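Local structure of Tle cognate immunity protein 4 C-terminal domain-containing protein (Pseudomonas aeruginosa PAO1, 4R1D) at residues Q54-R57 / T58-H61; S83-S86 / E87-K91; E119-A122 / V123-R127. The protein binds the lipase effector Tle4 in a complex and probably blocks it, protecting the bacterium from its own type VI secretion toxin. All coordinates share one frame; numbering follows the deposited sequence.

Overall arrangement
Followed from the N terminus, the three contacts come in series, and none encloses or crosses another. Interaction 1 lies where helix 42-58 passes into the loop before strand 68-73. Interaction 2 shapes the seven-residue loop between strands 79-84 and 92-100, with a type I turn at 86-89, and interaction 3 is the first part of helix 119-132. All three lie within the N-terminal family domain. Interactions 1 and 2, with centres about 12 Å apart, touch directly: Trp56 CZ2 lies 3.3 Å from Ser83 OG. The centre of interaction 3 is about 19 Å from that of interaction 2 and about 23 Å from that of interaction 1. Interactions 2 and 3 both reach the partner chain.

Interaction 1 (Q54-R57 / T58-H61); sequences QEWR and TQRH
Glu55 O is gripped twice by Thr58. The hydroxyl OG1 of Thr58 donates to Glu55 O at 2.6 Å, in the plane of the carbonyl and on a lone pair, while the backbone N of Thr58 reaches the same oxygen at 3.1 Å from well above that plane. The side chain gets there because OG1 sits between its own backbone N and carbonyl carbon (chi1 66°), turned back over the preceding turn. This rotamer also brings CG2 of Thr58 to 3.4 Å from Gln54 O.

One residue on, Gln59 N bonds Trp56 O at 2.9 Å. That makes two i to i+3 backbone bonds in succession, consistent with a tighter last turn as the helix gives way to loop. The amide of Gln59 crosses the indole of Trp56 at a slant, the two planes 48° apart, with OE1 of Gln59 3.5 Å from CZ3 of Trp56.

Arg60 then folds back, bent at chi2, to bind carbonyls near the helix end. Its NH1 donates to Arg57 O at 2.9 Å, almost straight at 171° and in the plane of the guanidinium, and also to Gln59 O at 2.9 Å. A water donates to Arg57 O at 3.0 Å and accepts a longer bond from Arg60 NH2, so a positive group and a solvent molecule together satisfy the carbonyl. The guanidinium of Arg57 turns instead to a salt bridge with Glu53.

On helix 42-58 itself, Trp56 packs on Met67, which precedes strand 68-73, and on Phe68 within that strand; beyond the turn, Gln59 is joined to Met67 by backbone hydrogen bonding, and the ring of His61 meets that of Trp84 at the end of strand 79-84.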
# COMPACT_ATOMS: atom_id res chain seq x y z
N GLN B 54 -26.39 12.98 10.22
CA GLN B 54 -26.63 14.29 9.63
C GLN B 54 -25.57 14.69 8.61
O GLN B 54 -25.86 15.40 7.65
CB GLN B 54 -26.82 15.36 10.72
CG GLN B 54 -28.12 15.18 11.54
CD GLN B 54 -29.39 15.16 10.68
OE1 GLN B 54 -29.58 16.01 9.80
NE2 GLN B 54 -30.27 14.19 10.93
N GLU B 55 -24.34 14.23 8.80
CA GLU B 55 -23.30 14.47 7.81
C GLU B 55 -23.66 13.75 6.52
O GLU B 55 -23.58 14.33 5.43
CB GLU B 55 -21.93 13.99 8.29
CG GLU B 55 -21.37 14.77 9.46
CD GLU B 55 -19.99 14.29 9.87
OE1 GLU B 55 -19.46 13.37 9.22
OE2 GLU B 55 -19.44 14.83 10.85
N TRP B 56 -24.03 12.48 6.64
CA TRP B 56 -24.39 11.67 5.48
C TRP B 56 -25.54 12.32 4.72
O TRP B 56 -25.56 12.32 3.49
CB TRP B 56 -24.80 10.26 5.90
CG TRP B 56 -23.67 9.30 6.14
CD1 TRP B 56 -23.40 8.63 7.30
CD2 TRP B 56 -22.69 8.87 5.20
NE1 TRP B 56 -22.30 7.82 7.14
CE2 TRP B 56 -21.84 7.95 5.85
CE3 TRP B 56 -22.44 9.18 3.86
CZ2 TRP B 56 -20.77 7.35 5.22
CZ3 TRP B 56 -21.36 8.58 3.23
CH2 TRP B 56 -20.55 7.67 3.91
N ARG B 57 -26.51 12.84 5.45
CA ARG B 57 -27.69 13.44 4.83
C ARG B 57 -27.37 14.66 3.96
O ARG B 57 -28.17 15.02 3.09
CB ARG B 57 -28.76 13.75 5.89
CG ARG B 57 -29.55 12.52 6.35
CD ARG B 57 -30.40 12.84 7.59
NE ARG B 57 -31.23 11.71 8.01
CZ ARG B 57 -32.42 11.42 7.48
NH1 ARG B 57 -32.90 12.16 6.50
NH2 ARG B 57 -33.12 10.39 7.93
N THR B 58 -26.20 15.26 4.16
CA THR B 58 -25.78 16.40 3.35
C THR B 58 -25.07 15.97 2.07
O THR B 58 -24.87 16.77 1.16
CB THR B 58 -24.84 17.37 4.10
OG1 THR B 58 -23.59 16.71 4.38
CG2 THR B 58 -25.47 17.86 5.40
N GLN B 59 -24.68 14.70 2.00
CA GLN B 59 -23.87 14.24 0.89
C GLN B 59 -24.70 13.66 -0.24
O GLN B 59 -25.79 13.14 -0.03
CB GLN B 59 -22.78 13.27 1.37
CG GLN B 59 -21.81 13.95 2.33
CD GLN B 59 -20.87 12.98 3.02
OE1 GLN B 59 -20.56 11.91 2.49
NE2 GLN B 59 -20.41 13.35 4.21
N ARG B 60 -24.17 13.79 -1.46
CA ARG B 60 -24.91 13.42 -2.66
C ARG B 60 -24.18 12.37 -3.48
O ARG B 60 -23.00 12.50 -3.76
CB ARG B 60 -25.14 14.66 -3.51
CG ARG B 60 -26.00 15.71 -2.84
CD ARG B 60 -27.39 15.17 -2.56
NE ARG B 60 -28.22 16.14 -1.85
CZ ARG B 60 -28.45 16.11 -0.54
NH1 ARG B 60 -27.93 15.15 0.21
NH2 ARG B 60 -29.22 17.04 0.02
N HIS B 61 -24.92 11.34 -3.87
CA HIS B 61 -24.46 10.36 -4.84
C HIS B 61 -24.40 11.07 -6.18
O HIS B 61 -25.06 12.11 -6.36
CB HIS B 61 -25.45 9.20 -4.88
CG HIS B 61 -25.03 8.05 -5.74
ND1 HIS B 61 -24.49 6.89 -5.23
CD2 HIS B 61 -25.11 7.87 -7.08
CE1 HIS B 61 -24.24 6.05 -6.22
NE2 HIS B 61 -24.61 6.62 -7.36
O HOH W 1 -30.51 16.91 3.03

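Interaction 2 (S83-S86 / E87-K91); sequences SWSS and EVASK
Ser86 OG accepts the backbone N-H of Val88 at 3.1 Å with an N-H...O angle of 159°, a side-chain oxygen bonded to the amide two residues ahead, which defines an ST turn. The torsion that allows it (chi1 84°) places OG between the backbone N and the carbonyl carbon of Ser86, facing forward along the chain. The main chain adds a weaker bond, Ala89 N to Ser86 O at 3.3 Å, which closes a type I beta turn from Ser86 to Ala89. The two turns begin at the same serine, so its hydroxyl and its carbonyl both take part in reversing the chain between strands 79-84 and 92-100 of an antiparallel hairpin. The loop also faces Tle4: Lys91 NZ forms a salt bridge with Glu405 of the partner chain, whose Asp406 accepts from the backbone N of both Ser90 and Lys91.

Within the loop, the methyl of Ala89 packs against the two serines and the tryptophan. Ala89 CB stands 3.3 Å from Ser85 OG, a hydroxyl hydrogen-bonded with Thr92 OG1, and 4.1 Å from Trp84 CE3. The carbonyl oxygen of Ala89 lies over one face of the indole, 3.8 Å above its plane and offset toward the rim. Further along the same ring, Trp84 CZ3 comes to 3.8 Å from the carbonyl carbon of Ser90.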
# COMPACT_ATOMS: atom_id res chain seq x y z
N SER B 83 -25.48 3.72 4.25
CA SER B 83 -25.23 4.72 3.22
C SER B 83 -24.68 4.00 2.00
O SER B 83 -24.27 2.85 2.10
CB SER B 83 -24.24 5.78 3.71
OG SER B 83 -22.98 5.20 4.05
N TRP B 84 -24.68 4.66 0.84
CA TRP B 84 -23.96 4.14 -0.32
C TRP B 84 -22.46 4.06 0.01
O TRP B 84 -21.94 4.92 0.71
CB TRP B 84 -24.20 5.01 -1.55
CG TRP B 84 -25.54 4.76 -2.17
CD1 TRP B 84 -26.58 5.64 -2.26
CD2 TRP B 84 -25.98 3.54 -2.77
NE1 TRP B 84 -27.65 5.04 -2.89
CE2 TRP B 84 -27.31 3.75 -3.21
CE3 TRP B 84 -25.40 2.29 -2.98
CZ2 TRP B 84 -28.05 2.76 -3.85
CZ3 TRP B 84 -26.13 1.31 -3.62
CH2 TRP B 84 -27.44 1.55 -4.04
N SER B 85 -21.77 3.05 -0.51
CA SER B 85 -20.36 2.88 -0.18
C SER B 85 -19.44 3.88 -0.88
O SER B 85 -18.27 4.03 -0.51
CB SER B 85 -19.90 1.45 -0.46
OG SER B 85 -19.98 1.17 -1.84
N SER B 86 -19.95 4.55 -1.91
CA SER B 86 -19.26 5.66 -2.55
C SER B 86 -20.26 6.47 -3.34
O SER B 86 -21.42 6.08 -3.48
CB SER B 86 -18.16 5.19 -3.50
OG SER B 86 -18.71 4.89 -4.77
N GLU B 87 -19.81 7.60 -3.88
CA GLU B 87 -20.71 8.46 -4.63
C GLU B 87 -21.06 7.93 -6.02
O GLU B 87 -21.82 8.56 -6.75
CB GLU B 87 -20.18 9.89 -4.67
CG GLU B 87 -20.13 10.50 -3.28
CD GLU B 87 -19.66 11.94 -3.27
OE1 GLU B 87 -19.27 12.47 -4.34
OE2 GLU B 87 -19.69 12.55 -2.17
N VAL B 88 -20.49 6.78 -6.39
CA VAL B 88 -20.90 6.12 -7.63
C VAL B 88 -21.26 4.65 -7.44
O VAL B 88 -21.51 3.93 -8.41
CB VAL B 88 -19.84 6.23 -8.75
CG1 VAL B 88 -19.55 7.70 -9.05
CG2 VAL B 88 -18.57 5.46 -8.37
N ALA B 89 -21.31 4.21 -6.19
CA ALA B 89 -21.64 2.81 -5.89
C ALA B 89 -23.03 2.44 -6.38
O ALA B 89 -23.94 3.27 -6.36
CB ALA B 89 -21.53 2.55 -4.38
N SER B 90 -23.20 1.20 -6.81
CA SER B 90 -24.53 0.71 -7.19
C SER B 90 -24.82 -0.67 -6.62
O SER B 90 -25.97 -1.12 -6.62
CB SER B 90 -24.67 0.69 -8.71
OG SER B 90 -23.81 -0.28 -9.28
N LYS B 91 -23.79 -1.36 -6.14
CA LYS B 91 -23.97 -2.74 -5.67
C LYS B 91 -23.70 -2.95 -4.19
O LYS B 91 -24.03 -4.01 -3.64
CB LYS B 91 -23.13 -3.69 -6.50
CG LYS B 91 -23.34 -3.48 -7.99
CD LYS B 91 -22.72 -4.59 -8.81
CE LYS B 91 -23.06 -4.44 -10.30
NZ LYS B 91 -22.15 -3.48 -11.01

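Interaction 3 (E119-A122 / V123-R127); sequences EQHA and VEISR
The imidazole of His121 has Ile125 on one face: CG1 of Ile125 lies 4.0 Å above the ring plane, offset toward the rim, and CD1 comes to 3.4 Å from His121 NE2. This is an i to i+4 pair on one flank of helix 119-132, an alpha helix whose regular bonding is plain from four successive backbone bonds, from Val123 N to Glu119 O through Ser126 N to Ala122 O. The first torsion of His121, which sets CG opposite the backbone N (chi1 176°), carries the imidazole outward at about the height of its own turn. Ile125, with CG1 beside its own N (chi1 -71°), sends CD1 back along the helix to meet it.

The same flank reaches Tle4, where His121 NE2 is hydrogen-bonded to Gly395 O of the partner chain, while Leu396 and Arg397 of that chain pack on His121 and Ile125. Other flanks of the helix lie against the strands: Ala122 rests on Val114, Val123 on Ile72, and Ser126 on Trp110 and Thr97.

Val123 CG2 meets Glu119 O at 3.3 Å, close to the backbone bond in which Val123 N reaches that oxygen at 2.9 Å. Three residues after Glu119, Ala122 O takes a bond from Ser126 N at 3.1 Å and a second from a water at 2.7 Å, and this water lies 2.8 Å from Ser126 OG.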
# COMPACT_ATOMS: atom_id res chain seq x y z
N GLU B 119 -28.80 -7.32 1.96
CA GLU B 119 -29.13 -6.43 3.07
C GLU B 119 -29.81 -7.12 4.25
O GLU B 119 -29.43 -6.88 5.40
CB GLU B 119 -29.98 -5.24 2.60
CG GLU B 119 -30.22 -4.23 3.73
CD GLU B 119 -31.11 -3.07 3.32
OE1 GLU B 119 -31.39 -2.91 2.12
OE2 GLU B 119 -31.53 -2.31 4.22
N GLN B 120 -30.82 -7.94 3.98
CA GLN B 120 -31.55 -8.61 5.06
C GLN B 120 -30.62 -9.51 5.85
O GLN B 120 -30.72 -9.61 7.07
CB GLN B 120 -32.70 -9.44 4.49
CG GLN B 120 -33.75 -8.66 3.73
CD GLN B 120 -34.68 -9.56 2.93
OE1 GLN B 120 -34.41 -9.87 1.76
NE2 GLN B 120 -35.76 -10.01 3.55
N HIS B 121 -29.72 -10.19 5.14
CA HIS B 121 -28.76 -11.08 5.78
C HIS B 121 -27.83 -10.30 6.70
O HIS B 121 -27.58 -10.71 7.84
CB HIS B 121 -27.95 -11.85 4.75
CG HIS B 121 -26.89 -12.72 5.35
ND1 HIS B 121 -27.18 -13.74 6.23
CD2 HIS B 121 -25.54 -12.70 5.23
CE1 HIS B 121 -26.06 -14.32 6.62
NE2 HIS B 121 -25.05 -13.71 6.03
N ALA B 122 -27.31 -9.19 6.21
CA ALA B 122 -26.47 -8.32 7.04
C ALA B 122 -27.23 -7.87 8.29
O ALA B 122 -26.69 -7.87 9.40
CB ALA B 122 -26.02 -7.10 6.25
N VAL B 123 -28.49 -7.50 8.12
CA VAL B 123 -29.30 -7.07 9.26
C VAL B 123 -29.40 -8.16 10.32
O VAL B 123 -29.20 -7.90 11.50
CB VAL B 123 -30.70 -6.57 8.83
CG1 VAL B 123 -31.59 -6.37 10.03
CG2 VAL B 123 -30.59 -5.27 8.04
N GLU B 124 -29.66 -9.40 9.90
CA GLU B 124 -29.78 -10.50 10.85
C GLU B 124 -28.47 -10.72 11.62
O GLU B 124 -28.48 -11.03 12.81
CB GLU B 124 -30.24 -11.79 10.17
CG GLU B 124 -30.27 -12.99 11.11
CD GLU B 124 -31.12 -12.75 12.36
OE1 GLU B 124 -32.13 -12.01 12.28
OE2 GLU B 124 -30.76 -13.29 13.43
N ILE B 125 -27.34 -10.56 10.94
CA ILE B 125 -26.04 -10.70 11.59
C ILE B 125 -25.87 -9.67 12.71
O ILE B 125 -25.42 -10.01 13.81
CB ILE B 125 -24.87 -10.62 10.58
CG1 ILE B 125 -24.83 -11.88 9.71
CG2 ILE B 125 -23.55 -10.46 11.32
CD1 ILE B 125 -23.85 -11.79 8.55
N SER B 126 -26.23 -8.41 12.43
CA SER B 126 -26.15 -7.35 13.43
C SER B 126 -27.15 -7.55 14.56
O SER B 126 -26.84 -7.29 15.72
CB SER B 126 -26.34 -5.98 12.78
OG SER B 126 -25.17 -5.61 12.04
N ARG B 127 -28.36 -7.99 14.22
CA ARG B 127 -29.34 -8.36 15.25
C ARG B 127 -28.74 -9.39 16.20
O ARG B 127 -28.84 -9.27 17.42
CB ARG B 127 -30.60 -8.97 14.63
CG ARG B 127 -31.18 -8.23 13.43
CD ARG B 127 -32.31 -7.30 13.81
NE ARG B 127 -33.27 -7.91 14.73
CZ ARG B 127 -34.19 -7.22 15.39
NH1 ARG B 127 -34.27 -5.91 15.21
NH2 ARG B 127 -35.02 -7.82 16.23
O HOH W 2 -24.12 -7.14 9.92